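Local coordinates for phenyl-3-pyruvate decarboxylase (Azospirillum brasilense, PDB 2NXW), which decarboxylates phenylpyruvate and indole-3-pyruvate, the latter giving carbon dioxide and indole-3-acetaldehyde in auxin biosynthesis, using thiamine diphosphate and a magnesium ion, at residues L28-D33 / R167-A172; P225-C230 / E244-L249; E239-E244 / A343-L348; P252-F257 / A281-L286; H361-G366 / R386-Q391. One frame throughout, in Å; residues are numbered along the deposited sequence.

Interaction 1: L28-D33 / R167-A172; sequences LRALKD and RVLGAA
Ala30 and Leu31 meet Leu169 in a small, buried and wholly apolar contact between two helices, 23-33 and 161-175, which lie next to each other on one face of the parallel sheet of the N-terminal domain. The domain has the strand order 2-1-3-4-6-5 of the thiamine diphosphate enzymes, and both helices rest on its strand 113-119: Leu31 touches Val114 and Ile116, while Leu169 also reaches Val114. At the closest point of the backbones the CA atoms of Leu31 and Leu169 are 7.9 Å apart, and the gap is filled by methyl groups. Leu169 does most of the reaching. Its CG stands beside its own backbone N (chi1 -61°), and the fork beyond it is presented to the other helix. Leu169 CD1 lies 4.0 Å from Ala30 CB, and Leu169 CD2 lies 3.8 Å from Leu31 CD2, which is just as near the other branch. The two leucine side chains cross at about a right angle, with one methyl of Leu31 set against both methyls of Leu169. Alanine suits position 30 because its single methyl leaves room for the tip of Leu169. On another side of helix 161-175, Val168 and Ala172 face strand 179-184, and Arg167 NH2 forms a salt bridge with Glu164 and a hydrogen bond to Gln152 O. Neither a hydrogen bond nor a charge joins the two segments. Their cohesion comes from burying hydrocarbon, so it depends on the shapes of the side chains and imposes no directional bond geometry on the helix pair.

Interaction 2: P225-C230 / E244-L249; sequences PVLMVC and ELAQRL
Leu227 carries its CG anti to the backbone N (chi1 171°), and with chi2 at 68° the CD2 branch continues the extended line of the side chain away from strand 225-229 and onto helix 239-249. There Leu227 CD2 comes to rest 4.0 Å from Ala246 CB and equally near Ala246 CA, at the place where the two backbones approach most closely, 7.5 Å between the CA atoms of Leu227 and Ala246. A long side chain on the strand is thus matched by a short one on the helix, and the alanine lets the leucine methyl reach the helix backbone itself. One turn further on, Leu249 leans in from the helix, its CD2 4.4 Å from Leu227 CB, covering the base of the same side chain. Strand 225-229, helix 239-249 and strand 253-255 make a beta-alpha-beta crossover in the Rossmann-like central domain; the two strands are parallel neighbours, and Leu227 exchanges backbone hydrogen bonds with Pro252 and Val254. The helix also has a polar side. Arg248 NE donates to Glu244 OE2 at 2.8 Å; the oxygen accepts through its anti lone pair and lies close to the guanidinium plane of Arg248, while Arg248 NH2 adds a weak second bond to it. Arg248 NH1 goes to Leu348 O. The helix is therefore amphipathic: hydrocarbon seals it against the sheet, while the ion pair, one helical turn apart, is kept out of that interface, where burying its charges would probably be costly.

Interaction 3: E239-E244 / A343-L348; sequences EAKVAE and ALLERL. Unlike the reference sequence in segment 343-348: Arg347 (reference Gly).
Leu345 projects from helix 337-346 towards helix 239-249 and touches the aliphatic parts of Lys241 and Glu244, a helix-helix contact at the surface of the Rossmann-like central domain. Its two methyls divide the work: Leu345 CD1 lies 3.9 Å from Lys241 CD, and Leu345 CD2 lies 3.8 Å from Glu244 CG. Both pairs of side chains cross obliquely. Lysine and glutamate suit this rim because each offers methylenes to the leucine while its charge is paired beyond it. A bend at chi2 (-79°) brings Lys241 CD against the leucine methyl, before NZ forms a salt bridge with Asp342; the Glu244 carboxylate pairs with Arg248. An alanine in place of Leu345 would probably open a gap between the helices and leave the methylenes of Lys241 and Glu244 without their hydrocarbon cover. Further in, both helices rest on the same strand, 292-296: Val242 touches Leu296 and Leu344 touches Phe294. Leu344 also packs on Leu245. Beyond the helix end stands Arg347, where the reference sequence has glycine. Its NE pairs with Asp213 of helix 205-221, and its NH1 turns back to give Ala343 O a 2.7 Å hydrogen bond, with an N-H...O angle of 144°.

Interaction 4: P252-F257 / A281-L286; sequences PVVTTF and AEITRL
Pro252 and Val254 of the strand segment face Leu286 and Ile283 of the helix, the CA atoms 8.9 Å apart for Pro252 and Leu286 and 7.7 Å for Val254 and Ile283. The strand is an outermost one of the Rossmann-like central sheet, and helix 281-288 starts the return from it, in a crossover that passes strand 225-229 to reach strand 292-296. Val254 holds the middle of the contact. With its CG1 anti to the backbone N (chi1 176°), the branched side chain sends one methyl to each helix residue: Val254 CG1 is 3.9 Å from Ile283 CG2, and Val254 CG2 is 4.0 Å from Leu286 CD2. Valine fits here because branching at CB gives two contact points close to an extended backbone. The neighbouring Val253 points away from helix 281-288 and meets Ala246, so alternate strand residues serve helices on the two faces of the sheet. Leu286 also reaches Val226 on the adjoining strand. At the start of the helix, Asp280 OD2 accepts a hydrogen bond from Ile283 N. Pro252, at the rim, adds its ring to the same leucine branch, with Pro252 CB 4.1 Å from Leu286 CD2.

Interaction 5: H361-G366 / R386-Q391; sequences HAYPTG and RVRAGQ
Tyr363 and Arg388 are joined chiefly through two waters. One water accepts from Tyr363 N at 2.9 Å and from Arg388 NH2 at 2.8 Å, lying at the edge of the guanidinium group and in its plane. The other donates to Tyr363 O at 2.8 Å and accepts from Arg388 NH1 at 2.7 Å. Both backbone polar atoms of Tyr363 are thus reached by one arginine, whose several N-H groups suit it to such bridging. A bend at chi2 (-59°) carries the guanidinium group across to the loop. The direct contact is van der Waals: Thr365 CG2 lies 3.7 Å from Arg388 NH1, the two side chains crossing at about a right angle. Arg388 ends helix 376-388, which closes in a Schellman motif. Gly390 N bonds to Val387 O, Gln391 N bonds to Arg386 O, and Gly390 has a positive phi (125°) at which a CB would press on the carbonyl oxygen of Ala389. Hydrogen bonds from the same helix also hold the loop directly: Asn384 ND2 reaches Pro364 O, Arg381 NH1 reaches Thr365 O, and Asp385 OD1 takes Gly366 N. Within the loop, His361 ND1 sits over the centre of the Tyr363 ring, 3.8 Å above its plane.

Overall arrangement
From the N terminus, interaction 1 comes first, closing a long loop that spans most of the N-terminal domain, and it ends before any other contact opens. Interactions 2, 3 and 4 all belong to the central domain. Interaction 2 closes a short strand-to-helix connection; interaction 3 crosses it, sharing Glu244, and brings helix 337-346 against helix 239-249. Interaction 4 falls entirely within the span of interaction 3 and joins interaction 2 through the neighbouring strands 225-229 and 253-255, where Val229 N lies 2.8 Å from Val254 O. Interaction 5 follows last, fastening the loop between helices 337-346 and 376-388 to the second of them, just ahead of the C-terminal sheet.

Interaction 1: L28-D33 / R167-A172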
# COMPACT_ATOMS: atom_id res chain seq x y z
N LEU A 28 13.67 18.33 -28.74
CA LEU A 28 13.08 17.95 -30.02
C LEU A 28 14.13 17.29 -30.91
O LEU A 28 13.85 16.30 -31.57
CB LEU A 28 12.46 19.17 -30.72
CG LEU A 28 11.22 19.76 -30.03
CD1 LEU A 28 10.87 21.10 -30.67
CD2 LEU A 28 10.03 18.78 -30.14
N ARG A 29 15.35 17.83 -30.90
CA ARG A 29 16.42 17.26 -31.71
C ARG A 29 16.82 15.87 -31.21
O ARG A 29 17.09 14.98 -32.01
CB ARG A 29 17.63 18.20 -31.74
CG ARG A 29 17.39 19.46 -32.56
CD ARG A 29 18.61 20.38 -32.57
NE ARG A 29 18.36 21.59 -33.35
CZ ARG A 29 18.20 21.60 -34.68
NH1 ARG A 29 18.27 20.48 -35.37
NH2 ARG A 29 17.96 22.75 -35.30
N ALA A 30 16.86 15.69 -29.89
CA ALA A 30 17.22 14.40 -29.30
C ALA A 30 16.18 13.34 -29.69
O ALA A 30 16.52 12.18 -29.93
CB ALA A 30 17.29 14.52 -27.79
N LEU A 31 14.92 13.75 -29.76
CA LEU A 31 13.85 12.83 -30.14
C LEU A 31 13.99 12.46 -31.62
O LEU A 31 13.88 11.29 -31.99
CB LEU A 31 12.48 13.47 -29.88
CG LEU A 31 12.16 13.61 -28.38
CD1 LEU A 31 11.04 14.62 -28.17
CD2 LEU A 31 11.81 12.23 -27.81
N LYS A 32 14.26 13.45 -32.46
CA LYS A 32 14.43 13.21 -33.88
C LYS A 32 15.65 12.30 -34.11
O LYS A 32 15.61 11.42 -34.98
CB LYS A 32 14.60 14.53 -34.63
CG LYS A 32 14.68 14.34 -36.14
CD LYS A 32 14.81 15.65 -36.86
CE LYS A 32 14.88 15.42 -38.36
NZ LYS A 32 15.03 16.68 -39.12
N ASP A 33 16.71 12.51 -33.33
CA ASP A 33 17.93 11.68 -33.44
C ASP A 33 17.62 10.22 -33.17
O ASP A 33 18.30 9.32 -33.67
CB ASP A 33 19.00 12.10 -32.43
CG ASP A 33 19.61 13.45 -32.72
OD1 ASP A 33 19.59 13.90 -33.89
OD2 ASP A 33 20.13 14.06 -31.76
N ARG A 167 19.12 10.12 -20.34
CA ARG A 167 18.79 9.03 -19.43
C ARG A 167 17.35 8.56 -19.61
O ARG A 167 17.08 7.36 -19.73
CB ARG A 167 18.99 9.46 -17.97
CG ARG A 167 18.54 8.41 -16.95
CD ARG A 167 18.68 8.88 -15.51
NE ARG A 167 17.77 9.96 -15.14
CZ ARG A 167 16.47 9.80 -14.91
NH1 ARG A 167 15.92 8.60 -15.01
NH2 ARG A 167 15.72 10.84 -14.56
N VAL A 168 16.43 9.51 -19.64
CA VAL A 168 15.02 9.17 -19.78
C VAL A 168 14.67 8.59 -21.15
O VAL A 168 13.95 7.59 -21.23
CB VAL A 168 14.15 10.39 -19.45
CG1 VAL A 168 12.67 10.09 -19.72
CG2 VAL A 168 14.33 10.75 -17.97
N LEU A 169 15.15 9.21 -22.22
CA LEU A 169 14.86 8.68 -23.55
C LEU A 169 15.53 7.32 -23.70
O LEU A 169 15.02 6.43 -24.37
CB LEU A 169 15.32 9.63 -24.64
CG LEU A 169 14.67 11.01 -24.63
CD1 LEU A 169 15.06 11.74 -25.90
CD2 LEU A 169 13.14 10.87 -24.54
N GLY A 170 16.69 7.17 -23.05
CA GLY A 170 17.41 5.92 -23.12
C GLY A 170 16.64 4.81 -22.44
O GLY A 170 16.67 3.66 -22.90
N ALA A 171 15.94 5.14 -21.36
CA ALA A 171 15.14 4.17 -20.63
C ALA A 171 13.94 3.74 -21.49
O ALA A 171 13.57 2.57 -21.51
CB ALA A 171 14.64 4.78 -19.32
N ALA A 172 13.34 4.69 -22.20
CA ALA A 172 12.21 4.37 -23.07
C ALA A 172 12.65 3.38 -24.14
O ALA A 172 11.93 2.44 -24.47
CB ALA A 172 11.66 5.64 -23.72

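Interaction 2: P225-C230 / E244-L249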
# COMPACT_ATOMS: atom_id res chain seq x y z
N PRO A 225 8.86 -28.86 -27.79
CA PRO A 225 9.27 -27.47 -27.64
C PRO A 225 8.55 -26.56 -28.62
O PRO A 225 8.14 -26.99 -29.70
CB PRO A 225 10.77 -27.53 -27.91
CG PRO A 225 10.87 -28.62 -28.94
CD PRO A 225 9.94 -29.68 -28.37
N VAL A 226 8.38 -25.30 -28.23
CA VAL A 226 7.72 -24.32 -29.07
C VAL A 226 8.42 -22.98 -28.93
O VAL A 226 8.70 -22.55 -27.81
CB VAL A 226 6.24 -24.13 -28.66
CG1 VAL A 226 5.64 -22.96 -29.45
CG2 VAL A 226 5.46 -25.40 -28.90
N LEU A 227 8.70 -22.33 -30.05
CA LEU A 227 9.31 -21.00 -30.02
C LEU A 227 8.20 -19.99 -30.32
O LEU A 227 7.57 -20.06 -31.37
CB LEU A 227 10.42 -20.85 -31.09
CG LEU A 227 10.93 -19.41 -31.25
CD1 LEU A 227 11.68 -19.01 -29.98
CD2 LEU A 227 11.85 -19.29 -32.45
N MET A 228 7.96 -19.08 -29.38
CA MET A 228 6.95 -18.04 -29.56
C MET A 228 7.65 -16.71 -29.84
O MET A 228 8.51 -16.27 -29.07
CB MET A 228 6.07 -17.90 -28.32
CG MET A 228 5.23 -19.12 -28.02
SD MET A 228 3.74 -18.69 -27.08
CE MET A 228 2.69 -18.11 -28.40
N VAL A 229 7.29 -16.09 -30.96
CA VAL A 229 7.88 -14.81 -31.35
C VAL A 229 6.89 -13.74 -30.90
O VAL A 229 5.73 -13.72 -31.32
CB VAL A 229 8.12 -14.79 -32.87
CG1 VAL A 229 8.65 -13.43 -33.31
CG2 VAL A 229 9.13 -15.88 -33.22
N CYS A 230 7.37 -12.85 -30.05
CA CYS A 230 6.51 -11.88 -29.40
C CYS A 230 6.81 -10.39 -29.58
O CYS A 230 7.68 -10.01 -30.37
CB CYS A 230 6.45 -12.27 -27.92
SG CYS A 230 6.42 -14.11 -27.68
N GLU A 244 16.42 -16.06 -38.45
CA GLU A 244 17.60 -16.92 -38.52
C GLU A 244 17.59 -17.90 -37.34
O GLU A 244 17.83 -19.09 -37.51
CB GLU A 244 18.87 -16.05 -38.50
CG GLU A 244 20.19 -16.81 -38.68
CD GLU A 244 20.30 -17.51 -40.04
OE1 GLU A 244 19.84 -16.94 -41.05
OE2 GLU A 244 20.86 -18.62 -40.08
N LEU A 245 17.30 -17.39 -36.14
CA LEU A 245 17.24 -18.25 -34.96
C LEU A 245 16.18 -19.35 -35.13
O LEU A 245 16.43 -20.52 -34.80
CB LEU A 245 16.93 -17.41 -33.72
CG LEU A 245 16.63 -18.19 -32.43
CD1 LEU A 245 17.87 -18.99 -32.01
CD2 LEU A 245 16.22 -17.21 -31.33
N ALA A 246 15.00 -18.99 -35.62
CA ALA A 246 13.91 -19.95 -35.81
C ALA A 246 14.31 -21.08 -36.75
O ALA A 246 13.98 -22.24 -36.51
CB ALA A 246 12.67 -19.25 -36.34
N GLN A 247 15.03 -20.74 -37.81
CA GLN A 247 15.45 -21.77 -38.75
C GLN A 247 16.47 -22.70 -38.09
O GLN A 247 16.37 -23.92 -38.20
CB GLN A 247 16.04 -21.13 -40.01
CG GLN A 247 16.57 -22.13 -41.04
CD GLN A 247 16.94 -21.47 -42.36
OE1 GLN A 247 17.69 -20.48 -42.39
NE2 GLN A 247 16.43 -22.01 -43.46
N ARG A 248 17.45 -22.13 -37.39
CA ARG A 248 18.49 -22.94 -36.75
C ARG A 248 18.02 -23.74 -35.53
O ARG A 248 18.53 -24.83 -35.27
CB ARG A 248 19.67 -22.07 -36.33
CG ARG A 248 20.35 -21.34 -37.49
CD ARG A 248 21.69 -20.77 -37.06
NE ARG A 248 22.28 -19.97 -38.13
CZ ARG A 248 23.53 -19.53 -38.13
NH1 ARG A 248 24.34 -19.81 -37.11
NH2 ARG A 248 23.98 -18.79 -39.14
N LEU A 249 17.07 -23.20 -34.78
CA LEU A 249 16.59 -23.87 -33.57
C LEU A 249 15.81 -25.14 -33.87
O LEU A 249 15.78 -26.07 -33.07
CB LEU A 249 15.75 -22.90 -32.74
CG LEU A 249 15.42 -23.33 -31.32
CD1 LEU A 249 16.69 -23.50 -30.50
CD2 LEU A 249 14.54 -22.27 -30.69

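Interaction 3: E239-E244 / A343-L348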
# COMPACT_ATOMS: atom_id res chain seq x y z
N GLU A 239 13.45 -8.84 -36.20
CA GLU A 239 12.85 -9.85 -37.07
C GLU A 239 13.84 -10.70 -37.88
O GLU A 239 13.70 -11.92 -37.95
CB GLU A 239 11.82 -9.22 -38.01
CG GLU A 239 11.20 -10.23 -38.97
CD GLU A 239 10.03 -9.68 -39.74
OE1 GLU A 239 10.09 -8.50 -40.16
OE2 GLU A 239 9.05 -10.42 -39.94
N ALA A 240 14.83 -10.06 -38.50
CA ALA A 240 15.81 -10.79 -39.30
C ALA A 240 16.60 -11.79 -38.46
O ALA A 240 16.77 -12.94 -38.84
CB ALA A 240 16.76 -9.82 -40.00
N LYS A 241 17.09 -11.34 -37.30
CA LYS A 241 17.85 -12.21 -36.43
C LYS A 241 16.99 -13.36 -35.91
O LYS A 241 17.46 -14.50 -35.81
CB LYS A 241 18.41 -11.43 -35.24
CG LYS A 241 19.54 -10.48 -35.59
CD LYS A 241 20.85 -11.23 -35.72
CE LYS A 241 22.02 -10.26 -35.83
NZ LYS A 241 23.33 -10.96 -35.68
N VAL A 242 15.74 -13.08 -35.58
CA VAL A 242 14.87 -14.13 -35.07
C VAL A 242 14.46 -15.11 -36.16
O VAL A 242 14.26 -16.29 -35.88
CB VAL A 242 13.67 -13.51 -34.31
CG1 VAL A 242 12.64 -14.58 -33.94
CG2 VAL A 242 14.20 -12.82 -33.05
N ALA A 243 14.36 -14.65 -37.41
CA ALA A 243 14.04 -15.56 -38.50
C ALA A 243 15.19 -16.56 -38.61
O ALA A 243 14.98 -17.75 -38.82
CB ALA A 243 13.88 -14.78 -39.82
N GLU A 244 16.42 -16.06 -38.45
CA GLU A 244 17.60 -16.92 -38.52
C GLU A 244 17.59 -17.90 -37.34
O GLU A 244 17.83 -19.09 -37.51
CB GLU A 244 18.87 -16.05 -38.50
CG GLU A 244 20.19 -16.81 -38.68
CD GLU A 244 20.30 -17.51 -40.04
OE1 GLU A 244 19.84 -16.94 -41.05
OE2 GLU A 244 20.86 -18.62 -40.08
N ALA A 343 23.62 -14.74 -28.87
CA ALA A 343 24.30 -15.82 -28.15
C ALA A 343 23.79 -17.19 -28.57
O ALA A 343 24.55 -18.16 -28.64
CB ALA A 343 24.13 -15.63 -26.65
N LEU A 344 22.49 -17.28 -28.84
CA LEU A 344 21.92 -18.54 -29.28
C LEU A 344 22.38 -18.86 -30.70
O LEU A 344 22.67 -20.01 -31.02
CB LEU A 344 20.39 -18.47 -29.24
CG LEU A 344 19.81 -18.40 -27.82
CD1 LEU A 344 18.30 -18.13 -27.88
CD2 LEU A 344 20.07 -19.72 -27.10
N LEU A 345 22.47 -17.84 -31.55
CA LEU A 345 22.91 -18.07 -32.93
C LEU A 345 24.35 -18.57 -32.98
O LEU A 345 24.68 -19.44 -33.78
CB LEU A 345 22.77 -16.78 -33.75
CG LEU A 345 21.33 -16.40 -34.09
CD1 LEU A 345 21.30 -15.03 -34.75
CD2 LEU A 345 20.72 -17.45 -35.02
N GLU A 346 25.19 -18.04 -32.10
CA GLU A 346 26.59 -18.44 -32.04
C GLU A 346 26.74 -19.91 -31.66
O GLU A 346 27.77 -20.53 -31.95
CB GLU A 346 27.31 -17.58 -31.01
CG GLU A 346 27.64 -16.18 -31.49
CD GLU A 346 27.95 -15.24 -30.34
OE1 GLU A 346 28.57 -15.69 -29.35
OE2 GLU A 346 27.58 -14.05 -30.43
N ARG A 347 25.71 -20.47 -31.04
CA ARG A 347 25.74 -21.86 -30.58
C ARG A 347 24.95 -22.85 -31.44
O ARG A 347 24.83 -24.03 -31.09
CB ARG A 347 25.24 -21.92 -29.14
CG ARG A 347 26.11 -21.13 -28.18
CD ARG A 347 25.42 -20.90 -26.85
NE ARG A 347 26.35 -20.37 -25.85
CZ ARG A 347 26.95 -19.18 -25.93
NH1 ARG A 347 26.71 -18.38 -26.96
NH2 ARG A 347 27.82 -18.81 -24.99
N LEU A 348 24.42 -22.37 -32.56
CA LEU A 348 23.64 -23.20 -33.46
C LEU A 348 24.23 -23.18 -34.86
O LEU A 348 24.54 -22.12 -35.39
CB LEU A 348 22.19 -22.70 -33.53
CG LEU A 348 21.35 -22.81 -32.26
CD1 LEU A 348 20.10 -21.93 -32.39
CD2 LEU A 348 20.96 -24.26 -32.02

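Interaction 4: P252-F257 / A281-L286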
# COMPACT_ATOMS: atom_id res chain seq x y z
N PRO A 252 8.87 -25.90 -33.62
CA PRO A 252 7.67 -25.23 -34.13
C PRO A 252 7.64 -23.76 -33.71
O PRO A 252 8.00 -23.42 -32.58
CB PRO A 252 6.54 -26.03 -33.50
CG PRO A 252 7.11 -27.42 -33.47
CD PRO A 252 8.52 -27.18 -32.97
N VAL A 253 7.20 -22.91 -34.63
CA VAL A 253 7.13 -21.47 -34.40
C VAL A 253 5.69 -20.98 -34.34
O VAL A 253 4.85 -21.39 -35.15
CB VAL A 253 7.84 -20.72 -35.53
CG1 VAL A 253 7.80 -19.22 -35.29
CG2 VAL A 253 9.28 -21.20 -35.64
N VAL A 254 5.41 -20.10 -33.38
CA VAL A 254 4.09 -19.51 -33.21
C VAL A 254 4.29 -18.04 -32.80
O VAL A 254 5.32 -17.69 -32.25
CB VAL A 254 3.30 -20.24 -32.08
CG1 VAL A 254 1.96 -19.56 -31.82
CG2 VAL A 254 3.09 -21.69 -32.46
N THR A 255 3.33 -17.17 -33.09
CA THR A 255 3.47 -15.79 -32.66
C THR A 255 2.39 -15.45 -31.66
O THR A 255 1.37 -16.14 -31.59
CB THR A 255 3.33 -14.76 -33.82
OG1 THR A 255 2.08 -14.98 -34.50
CG2 THR A 255 4.47 -14.89 -34.81
N THR A 256 2.64 -14.44 -30.84
CA THR A 256 1.62 -13.96 -29.91
C THR A 256 0.85 -12.91 -30.71
O THR A 256 1.24 -12.58 -31.84
CB THR A 256 2.22 -13.25 -28.69
OG1 THR A 256 3.07 -12.19 -29.14
CG2 THR A 256 2.98 -14.25 -27.82
N PHE A 257 -0.22 -12.37 -30.15
CA PHE A 257 -0.99 -11.35 -30.86
C PHE A 257 -0.12 -10.17 -31.28
O PHE A 257 -0.21 -9.68 -32.41
CB PHE A 257 -2.14 -10.84 -29.99
CG PHE A 257 -2.90 -9.71 -30.62
CD1 PHE A 257 -3.77 -9.95 -31.68
CD2 PHE A 257 -2.70 -8.41 -30.19
CE1 PHE A 257 -4.42 -8.89 -32.31
CE2 PHE A 257 -3.35 -7.34 -30.82
CZ PHE A 257 -4.21 -7.59 -31.88
N ALA A 281 -7.73 -24.12 -32.44
CA ALA A 281 -7.59 -25.15 -31.43
C ALA A 281 -6.23 -25.86 -31.45
O ALA A 281 -5.67 -26.16 -30.39
CB ALA A 281 -8.71 -26.18 -31.57
N GLU A 282 -5.71 -26.13 -32.64
CA GLU A 282 -4.42 -26.82 -32.76
C GLU A 282 -3.28 -25.97 -32.24
O GLU A 282 -2.38 -26.47 -31.56
CB GLU A 282 -4.16 -27.20 -34.23
N ILE A 283 -3.30 -24.68 -32.55
CA ILE A 283 -2.26 -23.76 -32.09
C ILE A 283 -2.35 -23.63 -30.57
O ILE A 283 -1.33 -23.65 -29.87
CB ILE A 283 -2.42 -22.36 -32.74
CG1 ILE A 283 -2.19 -22.46 -34.25
CG2 ILE A 283 -1.42 -21.38 -32.12
CD1 ILE A 283 -0.79 -22.92 -34.63
N THR A 284 -3.57 -23.49 -30.05
CA THR A 284 -3.76 -23.36 -28.61
C THR A 284 -3.22 -24.58 -27.87
O THR A 284 -2.52 -24.44 -26.87
CB THR A 284 -5.26 -23.19 -28.29
OG1 THR A 284 -5.73 -21.98 -28.89
CG2 THR A 284 -5.49 -23.12 -26.78
N ARG A 285 -3.52 -25.77 -28.39
CA ARG A 285 -3.07 -27.01 -27.78
C ARG A 285 -1.54 -27.12 -27.83
O ARG A 285 -0.89 -27.51 -26.85
CB ARG A 285 -3.70 -28.20 -28.51
CG ARG A 285 -3.41 -29.55 -27.88
N LEU A 286 -0.97 -26.80 -28.98
CA LEU A 286 0.48 -26.86 -29.15
C LEU A 286 1.19 -26.01 -28.09
O LEU A 286 2.16 -26.44 -27.46
CB LEU A 286 0.88 -26.36 -30.54
CG LEU A 286 2.38 -26.31 -30.83
CD1 LEU A 286 2.94 -27.73 -30.81
CD2 LEU A 286 2.63 -25.66 -32.17

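Interaction 5: H361-G366 / R386-Q391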
# COMPACT_ATOMS: atom_id res chain seq x y z
N HIS A 361 -3.74 -20.00 -41.88
CA HIS A 361 -5.03 -19.41 -41.54
C HIS A 361 -5.82 -19.08 -42.80
O HIS A 361 -5.40 -18.26 -43.62
CB HIS A 361 -4.85 -18.15 -40.70
CG HIS A 361 -6.14 -17.54 -40.23
ND1 HIS A 361 -6.96 -16.81 -41.06
CD2 HIS A 361 -6.77 -17.60 -39.04
CE1 HIS A 361 -8.04 -16.45 -40.40
NE2 HIS A 361 -7.95 -16.92 -39.16
N ALA A 362 -6.97 -19.73 -42.95
CA ALA A 362 -7.83 -19.50 -44.10
C ALA A 362 -8.70 -18.27 -43.87
O ALA A 362 -9.56 -18.26 -42.99
CB ALA A 362 -8.71 -20.73 -44.34
N TYR A 363 -8.47 -17.24 -44.67
CA TYR A 363 -9.22 -16.00 -44.57
C TYR A 363 -10.55 -16.12 -45.29
O TYR A 363 -10.63 -16.66 -46.39
CB TYR A 363 -8.43 -14.85 -45.17
CG TYR A 363 -7.25 -14.42 -44.33
CD1 TYR A 363 -7.43 -13.60 -43.22
CD2 TYR A 363 -5.97 -14.87 -44.62
CE1 TYR A 363 -6.36 -13.22 -42.42
CE2 TYR A 363 -4.89 -14.50 -43.82
CZ TYR A 363 -5.10 -13.68 -42.73
OH TYR A 363 -4.04 -13.31 -41.93
N PRO A 364 -11.63 -15.62 -44.67
CA PRO A 364 -12.96 -15.69 -45.27
C PRO A 364 -13.06 -14.81 -46.52
O PRO A 364 -12.65 -13.65 -46.52
CB PRO A 364 -13.87 -15.21 -44.15
CG PRO A 364 -12.99 -14.25 -43.39
CD PRO A 364 -11.68 -14.98 -43.34
N THR A 365 -13.61 -15.38 -47.59
CA THR A 365 -13.79 -14.66 -48.84
C THR A 365 -15.17 -14.97 -49.40
O THR A 365 -15.93 -15.74 -48.81
CB THR A 365 -12.73 -15.08 -49.87
OG1 THR A 365 -12.81 -16.50 -50.07
CG2 THR A 365 -11.33 -14.72 -49.38
N GLY A 366 -15.49 -14.34 -50.53
CA GLY A 366 -16.77 -14.60 -51.17
C GLY A 366 -17.97 -13.91 -50.57
O GLY A 366 -18.97 -14.56 -50.25
N ARG A 386 -11.45 -7.68 -51.77
CA ARG A 386 -10.74 -6.62 -52.48
C ARG A 386 -9.27 -6.94 -52.59
O ARG A 386 -8.66 -6.75 -53.64
CB ARG A 386 -10.92 -5.27 -51.76
CG ARG A 386 -12.20 -4.55 -52.12
CD ARG A 386 -12.14 -3.09 -51.67
NE ARG A 386 -11.00 -2.39 -52.25
CZ ARG A 386 -11.00 -1.77 -53.43
NH1 ARG A 386 -12.10 -1.75 -54.17
NH2 ARG A 386 -9.90 -1.17 -53.87
N VAL A 387 -8.69 -7.44 -51.51
CA VAL A 387 -7.28 -7.80 -51.50
C VAL A 387 -7.01 -8.92 -52.50
O VAL A 387 -6.05 -8.85 -53.28
CB VAL A 387 -6.82 -8.22 -50.10
CG1 VAL A 387 -5.40 -8.78 -50.15
CG2 VAL A 387 -6.86 -7.01 -49.17
N ARG A 388 -7.85 -9.95 -52.50
CA ARG A 388 -7.67 -11.07 -53.41
C ARG A 388 -7.82 -10.65 -54.87
O ARG A 388 -7.27 -11.30 -55.77
CB ARG A 388 -8.67 -12.20 -53.08
CG ARG A 388 -8.33 -12.96 -51.81
CD ARG A 388 -6.95 -13.59 -51.91
NE ARG A 388 -6.47 -14.15 -50.65
CZ ARG A 388 -7.00 -15.22 -50.06
NH1 ARG A 388 -8.02 -15.85 -50.61
NH2 ARG A 388 -6.49 -15.66 -48.91
N ALA A 389 -8.56 -9.57 -55.10
CA ALA A 389 -8.77 -9.05 -56.45
C ALA A 389 -7.62 -8.15 -56.89
O ALA A 389 -7.63 -7.64 -58.01
CB ALA A 389 -10.10 -8.29 -56.52
N GLY A 390 -6.64 -7.93 -56.02
CA GLY A 390 -5.50 -7.11 -56.41
C GLY A 390 -5.14 -5.90 -55.56
O GLY A 390 -4.09 -5.29 -55.80
N GLN A 391 -5.97 -5.55 -54.59
CA GLN A 391 -5.66 -4.40 -53.75
C GLN A 391 -4.55 -4.73 -52.76
O GLN A 391 -4.62 -5.74 -52.06
CB GLN A 391 -6.90 -3.95 -52.97
CG GLN A 391 -6.62 -2.77 -52.05
CD GLN A 391 -7.33 -2.90 -50.71
OE1 GLN A 391 -6.69 -2.87 -49.65
NE2 GLN A 391 -8.65 -3.04 -50.75
O HOH W 1 -6.79 -17.63 -47.00
O HOH W 2 -9.05 -17.29 -48.59